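PDB 5BPK: gamma-glutamyltranspeptidase (Ggt), which cleaves the gamma-glutamyl bond of glutathione and related compounds, passing the gamma-glutamyl group to water or to an acceptor, as an Ntn-hydrolase matured into two chains. Local coordinates for the interface of chains A and B. Residues are numbered along the deposited sequence; one frame, centred on the assembly and turned at random. Chains: chain A, Gamma-glutamyltranspeptidase (Ggt); chain B, Gamma-glutamyltranspeptidase (Ggt).

Contact 1: the interface of chains A and B. Residues chain A 129-130, 186-187, 190, 193; chain B 23-27.
B:Ser26 and B:Ala27, in a chain B loop, touch A:Gly130 and A:Arg186; the loop backbone has positive phi at B:Tyr24, B:Gly25 and B:Ala27 (70° at the last), presenting its carbonyls to chain A. A:Arg186 is the central side chain. Its chain bends at chi3 (68°), turning the NH1/NH2 edge of the guanidinium to B:Gly25 O, which both nitrogens grip end-on. The bond from A:Arg186 NH2, 2.8 Å to B:Gly25 O, lies in the carbonyl plane on a lone pair; the NH1 bond comes from above that plane. Along its other edge, NE and NH2 reach one carboxylate oxygen, A:Asp129 OD1, from the same face of the carboxylate, with A:Arg186 NH2 at 2.9 Å from A:Asp129 OD1 in a salt bridge. This side-on pair fixes the rotation of the group. The methyl B:Ala27 CB sits over one guanidinium face, 3.8 Å from A:Arg186 CZ, while a water links NH1 to B:Ser23 O. Two further carbonyls are bound: B:Ser26 O accepts from A:Gly130 N at 3.0 Å, and B:Ala27 O accepts from the hydroxyl A:Ser193 OG at 2.6 Å. Farther along, the A:Phe187 edge points at a B:Tyr24 face, A:Phe187 CZ 3.7 Å from B:Tyr24 CG, with the planes 74° apart. The B loop thus rests between the end of helix 174-187, the start of helix 191-196 and the A:Asp129-A:Gly130 loop, following strand 13-19 of chain B.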
ATOM      1  N   ASP A 129     -14.896  -4.451 -11.528  1.00 15.34           N
ATOM      2  CA  ASP A 129     -14.813  -3.795 -12.834  1.00 17.05           C
ATOM      3  C   ASP A 129     -15.875  -2.700 -12.921  1.00 15.80           C
ATOM      4  O   ASP A 129     -17.061  -2.947 -12.654  1.00 18.30           O
ATOM      5  CB  ASP A 129     -15.072  -4.799 -13.977  1.00 19.09           C
ATOM      6  CG  ASP A 129     -14.002  -5.876 -14.104  1.00 18.05           C
ATOM      7  OD1 ASP A 129     -12.960  -5.814 -13.407  1.00 17.63           O
ATOM      8  OD2 ASP A 129     -14.220  -6.801 -14.928  1.00 20.28           O
ATOM      9  N   GLY A 130     -15.468  -1.502 -13.328  1.00 14.91           N
ATOM     10  CA  GLY A 130     -16.399  -0.423 -13.626  1.00 14.78           C
ATOM     11  C   GLY A 130     -16.638   0.596 -12.532  1.00 15.89           C
ATOM     12  O   GLY A 130     -15.910   0.655 -11.541  1.00 18.64           O
ATOM     13  N   ARG A 186     -10.581  -5.968 -19.740  1.00 16.62           N
ATOM     14  CA  ARG A 186     -11.258  -5.102 -18.783  1.00 14.83           C
ATOM     15  C   ARG A 186     -11.438  -3.704 -19.373  1.00 15.36           C
ATOM     16  O   ARG A 186     -12.529  -3.146 -19.316  1.00 16.44           O
ATOM     17  CB  ARG A 186     -10.477  -5.033 -17.468  1.00 14.45           C
ATOM     18  CG  ARG A 186     -10.247  -6.398 -16.820  1.00 14.77           C
ATOM     19  CD  ARG A 186      -9.469  -6.273 -15.516  1.00 16.19           C
ATOM     20  NE  ARG A 186     -10.270  -5.613 -14.497  1.00 15.83           N
ATOM     21  CZ  ARG A 186      -9.831  -4.700 -13.629  1.00 15.02           C
ATOM     22  NH1 ARG A 186      -8.567  -4.276 -13.633  1.00 16.51           N
ATOM     23  NH2 ARG A 186     -10.681  -4.198 -12.755  1.00 17.29           N
ATOM     24  N   PHE A 187     -10.370  -3.156 -19.964  1.00 15.21           N
ATOM     25  CA  PHE A 187     -10.427  -1.834 -20.598  1.00 13.76           C
ATOM     26  C   PHE A 187     -11.507  -1.780 -21.669  1.00 15.22           C
ATOM     27  O   PHE A 187     -12.198  -0.780 -21.817  1.00 14.58           O
ATOM     28  CB  PHE A 187      -9.117  -1.485 -21.298  1.00 12.34           C
ATOM     29  CG  PHE A 187      -7.946  -1.236 -20.387  1.00 12.43           C
ATOM     30  CD1 PHE A 187      -8.067  -0.513 -19.207  1.00 14.14           C
ATOM     31  CD2 PHE A 187      -6.686  -1.649 -20.778  1.00 11.95           C
ATOM     32  CE1 PHE A 187      -6.948  -0.264 -18.429  1.00 12.29           C
ATOM     33  CE2 PHE A 187      -5.579  -1.404 -20.000  1.00 14.88           C
ATOM     34  CZ  PHE A 187      -5.709  -0.710 -18.831  1.00 12.42           C
ATOM     35  N   TYR A 190     -15.166  -0.417 -21.309  1.00 15.66           N
ATOM     36  CA  TYR A 190     -15.436   1.004 -21.032  1.00 14.79           C
ATOM     37  C   TYR A 190     -14.987   1.890 -22.178  1.00 16.43           C
ATOM     38  O   TYR A 190     -13.820   1.854 -22.581  1.00 16.53           O
ATOM     39  CB  TYR A 190     -14.777   1.415 -19.691  1.00 15.30           C
ATOM     40  CG  TYR A 190     -15.192   0.433 -18.634  1.00 14.25           C
ATOM     41  CD1 TYR A 190     -16.512   0.379 -18.204  1.00 15.64           C
ATOM     42  CD2 TYR A 190     -14.299  -0.508 -18.148  1.00 14.89           C
ATOM     43  CE1 TYR A 190     -16.921  -0.565 -17.293  1.00 12.71           C
ATOM     44  CE2 TYR A 190     -14.698  -1.456 -17.238  1.00 15.07           C
ATOM     45  CZ  TYR A 190     -16.008  -1.482 -16.820  1.00 15.31           C
ATOM     46  OH  TYR A 190     -16.393  -2.444 -15.923  1.00 17.52           O
ATOM     47  N   SER A 193     -11.928   4.137 -21.257  1.00 13.36           N
ATOM     48  CA  SER A 193     -10.639   3.461 -21.264  1.00 13.44           C
ATOM     49  C   SER A 193     -10.170   3.021 -22.649  1.00 13.99           C
ATOM     50  O   SER A 193      -8.964   2.944 -22.906  1.00 16.11           O
ATOM     51  CB  SER A 193     -10.668   2.271 -20.312  1.00 14.91           C
ATOM     52  OG  SER A 193     -10.933   2.711 -18.997  1.00 15.35           O
TER
ATOM     53  N   SER B  23      -4.563  -3.981 -10.380  1.00 11.44           N
ATOM     54  CA  SER B  23      -3.810  -3.439 -11.484  1.00 13.02           C
ATOM     55  C   SER B  23      -4.774  -2.714 -12.425  1.00 11.30           C
ATOM     56  O   SER B  23      -5.709  -3.324 -12.978  1.00 13.57           O
ATOM     57  CB  SER B  23      -3.074  -4.550 -12.219  1.00 15.42           C
ATOM     58  OG  SER B  23      -2.252  -4.021 -13.239  1.00 20.12           O
ATOM     59  N   TYR B  24      -4.542  -1.410 -12.599  1.00 11.06           N
ATOM     60  CA  TYR B  24      -5.406  -0.507 -13.382  1.00 12.41           C
ATOM     61  C   TYR B  24      -6.789  -0.293 -12.745  1.00 12.31           C
ATOM     62  O   TYR B  24      -7.733   0.134 -13.407  1.00 11.61           O
ATOM     63  CB  TYR B  24      -5.502  -0.918 -14.856  1.00 13.73           C
ATOM     64  CG  TYR B  24      -4.150  -1.004 -15.527  1.00 11.88           C
ATOM     65  CD1 TYR B  24      -3.505   0.140 -15.999  1.00 11.02           C
ATOM     66  CD2 TYR B  24      -3.506  -2.221 -15.681  1.00 12.85           C
ATOM     67  CE1 TYR B  24      -2.271   0.066 -16.604  1.00 13.13           C
ATOM     68  CE2 TYR B  24      -2.275  -2.304 -16.289  1.00 13.28           C
ATOM     69  CZ  TYR B  24      -1.660  -1.156 -16.748  1.00 13.18           C
ATOM     70  OH  TYR B  24      -0.427  -1.222 -17.332  1.00 14.85           O
ATOM     71  N   GLY B  25      -6.878  -0.560 -11.446  1.00 12.54           N
ATOM     72  CA  GLY B  25      -8.064  -0.243 -10.662  1.00 10.69           C
ATOM     73  C   GLY B  25      -9.274  -0.975 -11.197  1.00 12.66           C
ATOM     74  O   GLY B  25      -9.224  -2.197 -11.447  1.00 13.16           O
ATOM     75  N   SER B  26     -10.351  -0.219 -11.387  1.00 12.09           N
ATOM     76  CA  SER B  26     -11.604  -0.753 -11.906  1.00 13.07           C
ATOM     77  C   SER B  26     -11.577  -0.958 -13.418  1.00 13.36           C
ATOM     78  O   SER B  26     -12.549  -1.453 -13.992  1.00 13.86           O
ATOM     79  CB  SER B  26     -12.746   0.198 -11.581  1.00 12.79           C
ATOM     80  OG  SER B  26     -12.693   1.348 -12.410  1.00 15.22           O
ATOM     81  N   ALA B  27     -10.476  -0.547 -14.045  1.00 13.55           N
ATOM     82  CA  ALA B  27     -10.302  -0.524 -15.500  1.00 13.83           C
ATOM     83  C   ALA B  27     -11.146   0.528 -16.234  1.00 12.87           C
ATOM     84  O   ALA B  27     -11.046   0.638 -17.460  1.00 14.73           O
ATOM     85  CB  ALA B  27     -10.521  -1.914 -16.096  1.00 14.37           C
TER
HETATM   86  O   HOH W   1      -6.270  -5.752 -14.501  1.00 22.94           O

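Contact 2: the interface of chains A and B. Residues chain A 38-41, 55; chain B 5-7, 167.
A:Leu39, B:Ile167 and B:Val6 bury the most surface here, 38, 24 and 18 Å² respectively, where strand 38-41 of chain A pairs antiparallel with strand 2-8 of chain B. The pairing is shown by bridges of A:Leu39 with B:Ala7, A:Ala40 with B:Val6 and A:Leu41 with B:Ser5. A:Leu39 exchanges N-H and C=O with B:Ala7, A:Leu39 N lying 3.0 Å from B:Ala7 O, and A:Leu41 does the same with B:Ser5. The A:Leu41 N to B:Ser5 O bond, at 2.9 Å, is almost straight, 178° at the hydrogen. Two reciprocal pairs therefore fix the register between the chains.

Side chains pack on opposite faces of this ribbon. On one, B:Ile167, from strand 166-171, reaches toward the A:Leu39 and A:Leu41 side chains. With CG1 anti to its carbonyl carbon (chi1 -61°) and chi2 extended, its delta methyl is carried toward A:Leu39, where B:Ile167 CD1 lies 3.4 Å from A:Leu39 O and 3.9 Å from A:Leu39 CB. Farther back along the same branch, B:Ile167 CG1 meets a terminal methyl, A:Leu41 CD1, at 4.0 Å; these two side chains cross obliquely. The isoleucine branch thus touches both leucines of alternate strand positions.

On the opposite face B:Val6 faces A:Ala40, its partner in the central bridge. Its CG1 is anti to the backbone N (chi1 -170°), directing that methyl toward chain A. There B:Val6 CG1 lies 3.6 Å from the backbone carbonyl oxygen A:Leu39 O, and more loosely, 4.2 Å, from the methyl A:Ala40 CB.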
ATOM      1  N   GLY A  38      19.845  12.906   0.849  1.00 13.94           N
ATOM      2  CA  GLY A  38      18.904  11.839   1.159  1.00 13.24           C
ATOM      3  C   GLY A  38      18.518  11.029  -0.066  1.00 12.34           C
ATOM      4  O   GLY A  38      19.217  11.052  -1.080  1.00 12.61           O
ATOM      5  N   LEU A  39      17.420  10.285   0.043  1.00 12.37           N
ATOM      6  CA  LEU A  39      16.945   9.419  -1.041  1.00 10.89           C
ATOM      7  C   LEU A  39      15.440   9.518  -1.205  1.00 10.56           C
ATOM      8  O   LEU A  39      14.697   9.666  -0.225  1.00 11.37           O
ATOM      9  CB  LEU A  39      17.321   7.951  -0.792  1.00 10.97           C
ATOM     10  CG  LEU A  39      18.795   7.578  -0.948  1.00 11.01           C
ATOM     11  CD1 LEU A  39      19.051   6.143  -0.491  1.00 12.46           C
ATOM     12  CD2 LEU A  39      19.250   7.774  -2.377  1.00 12.59           C
ATOM     13  N   ALA A  40      15.006   9.417  -2.454  1.00 12.39           N
ATOM     14  CA  ALA A  40      13.592   9.334  -2.815  1.00 13.22           C
ATOM     15  C   ALA A  40      13.449   8.123  -3.738  1.00 13.74           C
ATOM     16  O   ALA A  40      13.917   8.150  -4.881  1.00 14.80           O
ATOM     17  CB  ALA A  40      13.155  10.612  -3.510  1.00 12.76           C
ATOM     18  N   LEU A  41      12.833   7.058  -3.240  1.00 12.84           N
ATOM     19  CA  LEU A  41      12.772   5.791  -3.970  1.00 13.21           C
ATOM     20  C   LEU A  41      11.347   5.341  -4.247  1.00 11.58           C
ATOM     21  O   LEU A  41      10.521   5.265  -3.333  1.00 12.25           O
ATOM     22  CB  LEU A  41      13.492   4.694  -3.183  1.00 13.04           C
ATOM     23  CG  LEU A  41      14.981   4.854  -2.888  1.00 18.69           C
ATOM     24  CD1 LEU A  41      15.452   3.676  -2.048  1.00 22.43           C
ATOM     25  CD2 LEU A  41      15.759   4.951  -4.179  1.00 22.21           C
ATOM     26  N   LEU A  55      14.931  16.798  -3.866  1.00 12.21           N
ATOM     27  CA  LEU A  55      15.905  16.829  -2.771  1.00 12.51           C
ATOM     28  C   LEU A  55      17.188  17.582  -3.164  1.00 14.13           C
ATOM     29  O   LEU A  55      17.700  18.391  -2.378  1.00 15.40           O
ATOM     30  CB  LEU A  55      16.256  15.424  -2.293  1.00 12.94           C
ATOM     31  CG  LEU A  55      15.127  14.583  -1.713  1.00 11.76           C
ATOM     32  CD1 LEU A  55      15.638  13.191  -1.365  1.00 13.81           C
ATOM     33  CD2 LEU A  55      14.478  15.259  -0.494  1.00 15.77           C
TER
ATOM     34  N   SER B   5       9.293   5.748  -0.635  1.00  9.15           N
ATOM     35  CA  SER B   5       9.947   6.087   0.605  1.00 10.25           C
ATOM     36  C   SER B   5      10.893   7.255   0.360  1.00  8.80           C
ATOM     37  O   SER B   5      11.658   7.241  -0.619  1.00  9.94           O
ATOM     38  CB  SER B   5      10.740   4.885   1.128  1.00 11.09           C
ATOM     39  OG  SER B   5       9.884   3.805   1.516  1.00 10.59           O
ATOM     40  N   VAL B   6      10.871   8.230   1.268  1.00  9.61           N
ATOM     41  CA  VAL B   6      11.708   9.415   1.148  1.00 10.59           C
ATOM     42  C   VAL B   6      12.315   9.761   2.506  1.00 10.69           C
ATOM     43  O   VAL B   6      11.630   9.727   3.522  1.00 11.01           O
ATOM     44  CB  VAL B   6      10.917  10.663   0.640  1.00 11.44           C
ATOM     45  CG1 VAL B   6      11.878  11.798   0.302  1.00 12.37           C
ATOM     46  CG2 VAL B   6      10.022  10.319  -0.574  1.00 10.89           C
ATOM     47  N   ALA B   7      13.592  10.121   2.507  1.00 11.72           N
ATOM     48  CA  ALA B   7      14.242  10.644   3.711  1.00  9.51           C
ATOM     49  C   ALA B   7      15.188  11.761   3.305  1.00 11.17           C
ATOM     50  O   ALA B   7      15.958  11.590   2.346  1.00 11.68           O
ATOM     51  CB  ALA B   7      14.983   9.541   4.450  1.00 11.45           C
ATOM     52  N   ILE B 167      14.532   2.596   2.723  1.00 11.25           N
ATOM     53  CA  ILE B 167      15.707   3.399   3.058  1.00 11.01           C
ATOM     54  C   ILE B 167      16.154   3.065   4.467  1.00 12.23           C
ATOM     55  O   ILE B 167      15.316   2.898   5.362  1.00 12.56           O
ATOM     56  CB  ILE B 167      15.420   4.921   2.983  1.00 11.29           C
ATOM     57  CG1 ILE B 167      15.006   5.338   1.577  1.00 12.68           C
ATOM     58  CG2 ILE B 167      16.631   5.725   3.448  1.00 13.86           C
ATOM     59  CD1 ILE B 167      14.368   6.746   1.499  1.00 13.79           C
TER

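About 31 Å separates the C-alpha centres of contact 1 and contact 2, and the two have no residue or secondary-structure element in common. They join the same pair of chains by different means: contact 1 sets a chain B loop on helix ends and a loop of chain A, through side-chain and backbone donors, whereas contact 2 continues a sheet from one chain into the other. Strand 2-8 follows closely on B:Thr1, the N-terminal catalytic nucleophile of this Ntn-hydrolase family. Together the contacts fit two products of one precursor, still sharing a fold, and contact 2 may help to hold the strand that directly follows that nucleophile.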